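Local coordinates for phospholyase (PDB 5G4I) that uses pyridoxal-5'-phosphate to catalyse phospholyase chemistry, probably eliminating phosphate from phosphoethanolamine, on the scaffold of a class III transaminase, at the interface of chains A and B. Sequence-based numbering; all coordinates share one arbitrary frame. Chains: chain A/B, Phospholyase.

The interface of chains A and B. Residues chain A 19-20, 23, 31-34, 38-41; chain B 89-93, 97.
In this two-fold interface of a class III transaminase homologue, of the usually dimeric fold type I family, the B:Thr89-B:Asn93 loop is clamped between helix 19-24 of chain A and its segments 31-34 and 38-41. A:Glu40 and B:Leu92 form a parallel beta bridge: B:Leu92 N donates to A:Leu39 O from above the carbonyl plane (2.9 Å), and A:Leu41 N reaches B:Leu92 O nearly along the C=O axis. B:Leu92, CG anti to its carbonyl carbon, packs its two methyls among apolar groups of chain A; CD1 faces A:Pro38 CB, whereas CD2 lies against A:Arg23 CD (3.6 Å) and the methyls of A:Leu33 and A:Leu20. A:Arg23, CG anti to the backbone N (chi1 178°), runs out extended past that methyl and caps the B:Thr89 carbonyl end-on: NH1 meets B:Thr89 O in the carbonyl plane on a lone pair (2.9 Å), while NH2 grips the same oxygen from above that plane. A:Leu33 CD2, over the centre of one guanidinium face, probably limits the group's rotation, keeping the NH1/NH2 edge turned to B:Thr89 O. An alanine here removes both donors to B:Thr89 O and the methylene beside B:Leu92, and would probably loosen the loop's hold on chain A. Water 1 joins B:Thr89 OG1 (2.7 Å) to A:Ser31 OG and A:Pro32 O. Farther along the loop, A:Phe34 N gives B:Arg90 O a fairly straight bond (3.0 Å, 164° at H), and water 3 ties that acceptor to A:Phe34 O and A:Leu39 N. B:Arg90, bent at chi3, lies across one face of the A:Phe34 ring, CB over its centre and the guanidinium near A:Phe34 CZ, oblique to the ring. The CD2/CE2 edge of A:Phe34 points at a face of B:Tyr91, near CE1 and CZ, the planes 79° apart; A:Leu41 CD1 sits over the opposite face, toward the rim (3.7 Å from the centroid), so the tyrosine is held between them. Beyond A:Arg23, the side chains of A:Leu19 and B:Val97 cross obliquely, CD1 touching CG2 (3.8 Å).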
ATOM      1  N   LEU A  19      24.818  -9.618 -10.027  1.00 17.54           N
ATOM      2  CA  LEU A  19      23.534  -8.987  -9.508  1.00 17.25           C
ATOM      3  C   LEU A  19      22.284  -9.573 -10.148  1.00 14.96           C
ATOM      4  O   LEU A  19      21.263  -9.834  -9.416  1.00 16.97           O
ATOM      5  CB  LEU A  19      23.610  -7.473  -9.633  1.00 18.60           C
ATOM      6  CG  LEU A  19      22.471  -6.721  -8.945  1.00 18.84           C
ATOM      7  CD1 LEU A  19      22.496  -7.046  -7.444  1.00 20.60           C
ATOM      8  CD2 LEU A  19      22.609  -5.212  -9.150  1.00 22.61           C
ATOM      9  N   LEU A  20      22.243  -9.728 -11.481  1.00 15.50           N
ATOM     10  CA  LEU A  20      21.050 -10.230 -12.146  1.00 15.67           C
ATOM     11  C   LEU A  20      20.644 -11.643 -11.652  1.00 15.45           C
ATOM     12  O   LEU A  20      19.487 -11.950 -11.302  1.00 14.80           O
ATOM     13  CB  LEU A  20      21.241 -10.238 -13.681  1.00 15.99           C
ATOM     14  CG  LEU A  20      20.037 -10.585 -14.515  1.00 16.42           C
ATOM     15  CD1 LEU A  20      18.842  -9.619 -14.405  1.00 16.60           C
ATOM     16  CD2 LEU A  20      20.410 -10.631 -16.014  1.00 17.01           C
ATOM     17  N   ARG A  23      19.284 -11.442  -8.083  1.00 14.07           N
ATOM     18  CA  ARG A  23      17.866 -11.016  -8.200  1.00 14.08           C
ATOM     19  C   ARG A  23      16.922 -12.107  -8.540  1.00 13.83           C
ATOM     20  O   ARG A  23      15.840 -12.327  -7.917  1.00 14.70           O
ATOM     21  CB  ARG A  23      17.784  -9.853  -9.213  1.00 13.93           C
ATOM     22  CG  ARG A  23      16.350  -9.351  -9.446  1.00 14.03           C
ATOM     23  CD  ARG A  23      16.332  -8.402 -10.574  1.00 15.49           C
ATOM     24  NE  ARG A  23      14.971  -8.011 -11.030  1.00 14.03           N
ATOM     25  CZ  ARG A  23      14.418  -6.754 -10.960  1.00 14.94           C
ATOM     26  NH1 ARG A  23      15.070  -5.761 -10.358  1.00 15.02           N
ATOM     27  NH2 ARG A  23      13.184  -6.572 -11.526  1.00 13.66           N
ATOM     28  N   SER A  31       9.490 -10.405 -12.406  1.00 13.13           N
ATOM     29  CA  SER A  31       9.350  -8.966 -12.048  1.00 13.18           C
ATOM     30  C   SER A  31      10.058  -8.131 -13.130  1.00 13.91           C
ATOM     31  O   SER A  31      11.239  -8.430 -13.491  1.00 14.38           O
ATOM     32  CB  SER A  31       9.908  -8.726 -10.677  1.00 14.27           C
ATOM     33  OG  SER A  31       9.651  -7.382 -10.237  1.00 14.46           O
ATOM     34  N   PRO A  32       9.374  -7.192 -13.770  1.00 13.47           N
ATOM     35  CA  PRO A  32       9.888  -6.684 -15.053  1.00 13.12           C
ATOM     36  C   PRO A  32      11.208  -5.865 -14.981  1.00 14.81           C
ATOM     37  O   PRO A  32      11.455  -5.129 -13.970  1.00 13.57           O
ATOM     38  CB  PRO A  32       8.705  -5.791 -15.579  1.00 13.07           C
ATOM     39  CG  PRO A  32       7.911  -5.465 -14.303  1.00 13.82           C
ATOM     40  CD  PRO A  32       7.998  -6.704 -13.485  1.00 14.19           C
ATOM     41  N   LEU A  33      12.005  -5.939 -16.056  1.00 14.40           N
ATOM     42  CA  LEU A  33      13.183  -5.117 -16.266  1.00 13.20           C
ATOM     43  C   LEU A  33      13.159  -4.490 -17.646  1.00 14.58           C
ATOM     44  O   LEU A  33      12.780  -5.151 -18.655  1.00 16.61           O
ATOM     45  CB  LEU A  33      14.495  -5.952 -16.183  1.00 14.96           C
ATOM     46  CG  LEU A  33      14.879  -6.444 -14.783  1.00 16.47           C
ATOM     47  CD1 LEU A  33      15.951  -7.546 -14.802  1.00 17.64           C
ATOM     48  CD2 LEU A  33      15.416  -5.230 -13.977  1.00 15.63           C
ATOM     49  N   PHE A  34      13.536  -3.203 -17.771  1.00 14.12           N
ATOM     50  CA  PHE A  34      13.672  -2.581 -19.074  1.00 13.42           C
ATOM     51  C   PHE A  34      14.906  -3.004 -19.841  1.00 14.01           C
ATOM     52  O   PHE A  34      15.928  -3.368 -19.242  1.00 14.68           O
ATOM     53  CB  PHE A  34      13.734  -1.002 -18.952  1.00 15.40           C
ATOM     54  CG  PHE A  34      12.456  -0.316 -18.455  1.00 18.09           C
ATOM     55  CD1 PHE A  34      11.179  -0.782 -18.698  1.00 24.05           C
ATOM     56  CD2 PHE A  34      12.601   0.793 -17.654  1.00 18.61           C
ATOM     57  CE1 PHE A  34      10.023  -0.097 -18.175  1.00 24.60           C
ATOM     58  CE2 PHE A  34      11.439   1.534 -17.235  1.00 18.13           C
ATOM     59  CZ  PHE A  34      10.179   1.070 -17.449  1.00 20.23           C
ATOM     60  N   PRO A  38      19.431  -5.550 -19.113  1.00 17.59           N
ATOM     61  CA  PRO A  38      18.989  -4.684 -17.995  1.00 18.76           C
ATOM     62  C   PRO A  38      20.079  -3.709 -17.561  1.00 17.77           C
ATOM     63  O   PRO A  38      21.272  -4.087 -17.487  1.00 17.95           O
ATOM     64  CB  PRO A  38      18.707  -5.682 -16.908  1.00 20.60           C
ATOM     65  CG  PRO A  38      18.082  -6.896 -17.687  1.00 22.25           C
ATOM     66  CD  PRO A  38      19.056  -6.966 -18.898  1.00 19.82           C
ATOM     67  N   LEU A  39      19.698  -2.493 -17.172  1.00 16.54           N
ATOM     68  CA  LEU A  39      20.609  -1.443 -16.776  1.00 16.91           C
ATOM     69  C   LEU A  39      20.660  -1.327 -15.240  1.00 16.59           C
ATOM     70  O   LEU A  39      19.547  -1.236 -14.641  1.00 17.41           O
ATOM     71  CB  LEU A  39      20.182  -0.012 -17.284  1.00 21.96           C
ATOM     72  CG  LEU A  39      20.460   0.423 -18.691  1.00 28.11           C
ATOM     73  CD1 LEU A  39      19.978   1.897 -18.715  1.00 25.44           C
ATOM     74  CD2 LEU A  39      21.958   0.282 -19.033  1.00 26.51           C
ATOM     75  N   GLU A  40      21.869  -1.252 -14.649  1.00 14.96           N
ATOM     76  CA  GLU A  40      22.088  -1.079 -13.230  1.00 14.67           C
ATOM     77  C   GLU A  40      22.353   0.398 -12.978  1.00 16.96           C
ATOM     78  O   GLU A  40      23.411   0.956 -13.338  1.00 17.02           O
ATOM     79  CB  GLU A  40      23.276  -1.937 -12.678  1.00 16.45           C
ATOM     80  CG  GLU A  40      23.459  -1.814 -11.182  1.00 15.28           C
ATOM     81  CD  GLU A  40      24.604  -2.635 -10.596  1.00 19.45           C
ATOM     82  OE1 GLU A  40      25.145  -3.433 -11.390  1.00 20.12           O
ATOM     83  OE2 GLU A  40      25.000  -2.361  -9.435  1.00 19.56           O
ATOM     84  N   LEU A  41      21.365   1.121 -12.377  1.00 13.75           N
ATOM     85  CA  LEU A  41      21.518   2.554 -12.114  1.00 14.53           C
ATOM     86  C   LEU A  41      21.884   2.797 -10.696  1.00 14.90           C
ATOM     87  O   LEU A  41      21.142   2.417  -9.787  1.00 15.80           O
ATOM     88  CB  LEU A  41      20.209   3.304 -12.540  1.00 13.94           C
ATOM     89  CG  LEU A  41      19.873   3.285 -14.018  1.00 14.82           C
ATOM     90  CD1 LEU A  41      18.642   4.132 -14.296  1.00 16.13           C
ATOM     91  CD2 LEU A  41      21.023   3.806 -14.888  1.00 16.92           C
TER
ATOM     92  N   THR B  89      11.996  -0.938  -9.474  1.00 11.89           N
ATOM     93  CA  THR B  89      12.765  -2.188  -9.767  1.00 12.43           C
ATOM     94  C   THR B  89      12.863  -2.580 -11.240  1.00 12.57           C
ATOM     95  O   THR B  89      13.511  -3.648 -11.538  1.00 13.88           O
ATOM     96  CB  THR B  89      12.213  -3.345  -8.951  1.00 12.30           C
ATOM     97  OG1 THR B  89      10.791  -3.505  -9.260  1.00 12.03           O
ATOM     98  CG2 THR B  89      12.385  -3.133  -7.452  1.00 12.47           C
ATOM     99  N   ARG B  90      12.366  -1.791 -12.168  1.00 12.94           N
ATOM    100  CA  ARG B  90      12.613  -2.018 -13.607  1.00 12.80           C
ATOM    101  C   ARG B  90      14.041  -1.630 -14.054  1.00 13.34           C
ATOM    102  O   ARG B  90      14.473  -1.980 -15.210  1.00 14.42           O
ATOM    103  CB  ARG B  90      11.515  -1.474 -14.480  1.00 14.98           C
ATOM    104  CG  ARG B  90      10.183  -2.104 -14.111  1.00 18.17           C
ATOM    105  CD  ARG B  90       8.982  -1.438 -14.700  1.00 19.14           C
ATOM    106  NE  ARG B  90       8.890  -0.070 -14.137  1.00 20.19           N
ATOM    107  CZ  ARG B  90       7.897   0.773 -14.363  1.00 20.25           C
ATOM    108  NH1 ARG B  90       6.938   0.439 -15.168  1.00 19.75           N
ATOM    109  NH2 ARG B  90       7.931   1.999 -13.816  1.00 22.35           N
ATOM    110  N   TYR B  91      14.757  -1.001 -13.173  1.00 12.41           N
ATOM    111  CA  TYR B  91      16.239  -0.882 -13.311  1.00 12.35           C
ATOM    112  C   TYR B  91      16.919  -1.702 -12.210  1.00 13.02           C
ATOM    113  O   TYR B  91      16.461  -1.682 -11.060  1.00 13.86           O
ATOM    114  CB  TYR B  91      16.689   0.563 -13.210  1.00 13.61           C
ATOM    115  CG  TYR B  91      16.038   1.531 -14.165  1.00 14.41           C
ATOM    116  CD1 TYR B  91      16.341   1.581 -15.550  1.00 13.45           C
ATOM    117  CD2 TYR B  91      15.072   2.433 -13.703  1.00 16.56           C
ATOM    118  CE1 TYR B  91      15.700   2.495 -16.448  1.00 14.47           C
ATOM    119  CE2 TYR B  91      14.479   3.381 -14.540  1.00 15.03           C
ATOM    120  CZ  TYR B  91      14.767   3.442 -15.916  1.00 13.96           C
ATOM    121  OH  TYR B  91      14.119   4.305 -16.770  1.00 15.17           O
ATOM    122  N   LEU B  92      18.014  -2.414 -12.502  1.00 13.25           N
ATOM    123  CA  LEU B  92      18.720  -3.099 -11.446  1.00 13.13           C
ATOM    124  C   LEU B  92      19.345  -2.131 -10.444  1.00 12.39           C
ATOM    125  O   LEU B  92      19.784  -0.999 -10.809  1.00 13.71           O
ATOM    126  CB  LEU B  92      19.913  -3.940 -12.054  1.00 14.31           C
ATOM    127  CG  LEU B  92      19.520  -5.136 -12.908  1.00 16.07           C
ATOM    128  CD1 LEU B  92      20.815  -5.697 -13.549  1.00 17.33           C
ATOM    129  CD2 LEU B  92      18.827  -6.237 -12.080  1.00 17.58           C
ATOM    130  N   ASN B  93      19.392  -2.583  -9.189  1.00 13.27           N
ATOM    131  CA  ASN B  93      20.021  -1.833  -8.114  1.00 13.22           C
ATOM    132  C   ASN B  93      20.299  -2.809  -6.931  1.00 13.31           C
ATOM    133  O   ASN B  93      19.499  -3.711  -6.674  1.00 13.91           O
ATOM    134  CB  ASN B  93      19.206  -0.576  -7.671  1.00 13.34           C
ATOM    135  CG  ASN B  93      19.914   0.297  -6.652  1.00 13.08           C
ATOM    136  OD1 ASN B  93      20.643   1.309  -6.998  1.00 18.60           O
ATOM    137  ND2 ASN B  93      19.774  -0.048  -5.405  1.00 11.54           N
ATOM    138  N   VAL B  97      18.242  -6.326  -3.629  1.00 12.45           N
ATOM    139  CA  VAL B  97      18.768  -7.689  -3.577  1.00 13.05           C
ATOM    140  C   VAL B  97      19.469  -8.038  -2.253  1.00 13.46           C
ATOM    141  O   VAL B  97      19.252  -9.118  -1.681  1.00 13.14           O
ATOM    142  CB  VAL B  97      19.715  -7.879  -4.814  1.00 13.73           C
ATOM    143  CG1 VAL B  97      20.327  -9.310  -4.784  1.00 15.23           C
ATOM    144  CG2 VAL B  97      18.948  -7.708  -6.116  1.00 15.54           C
TER
HETATM  145  O   HOH W   1      10.334  -4.958 -11.469  1.00 14.16           O
HETATM  146  O   HOH W   2      17.529  -5.200  -8.700  1.00 15.66           O
HETATM  147  O   HOH W   3      16.786  -2.152 -16.964  1.00 18.11           O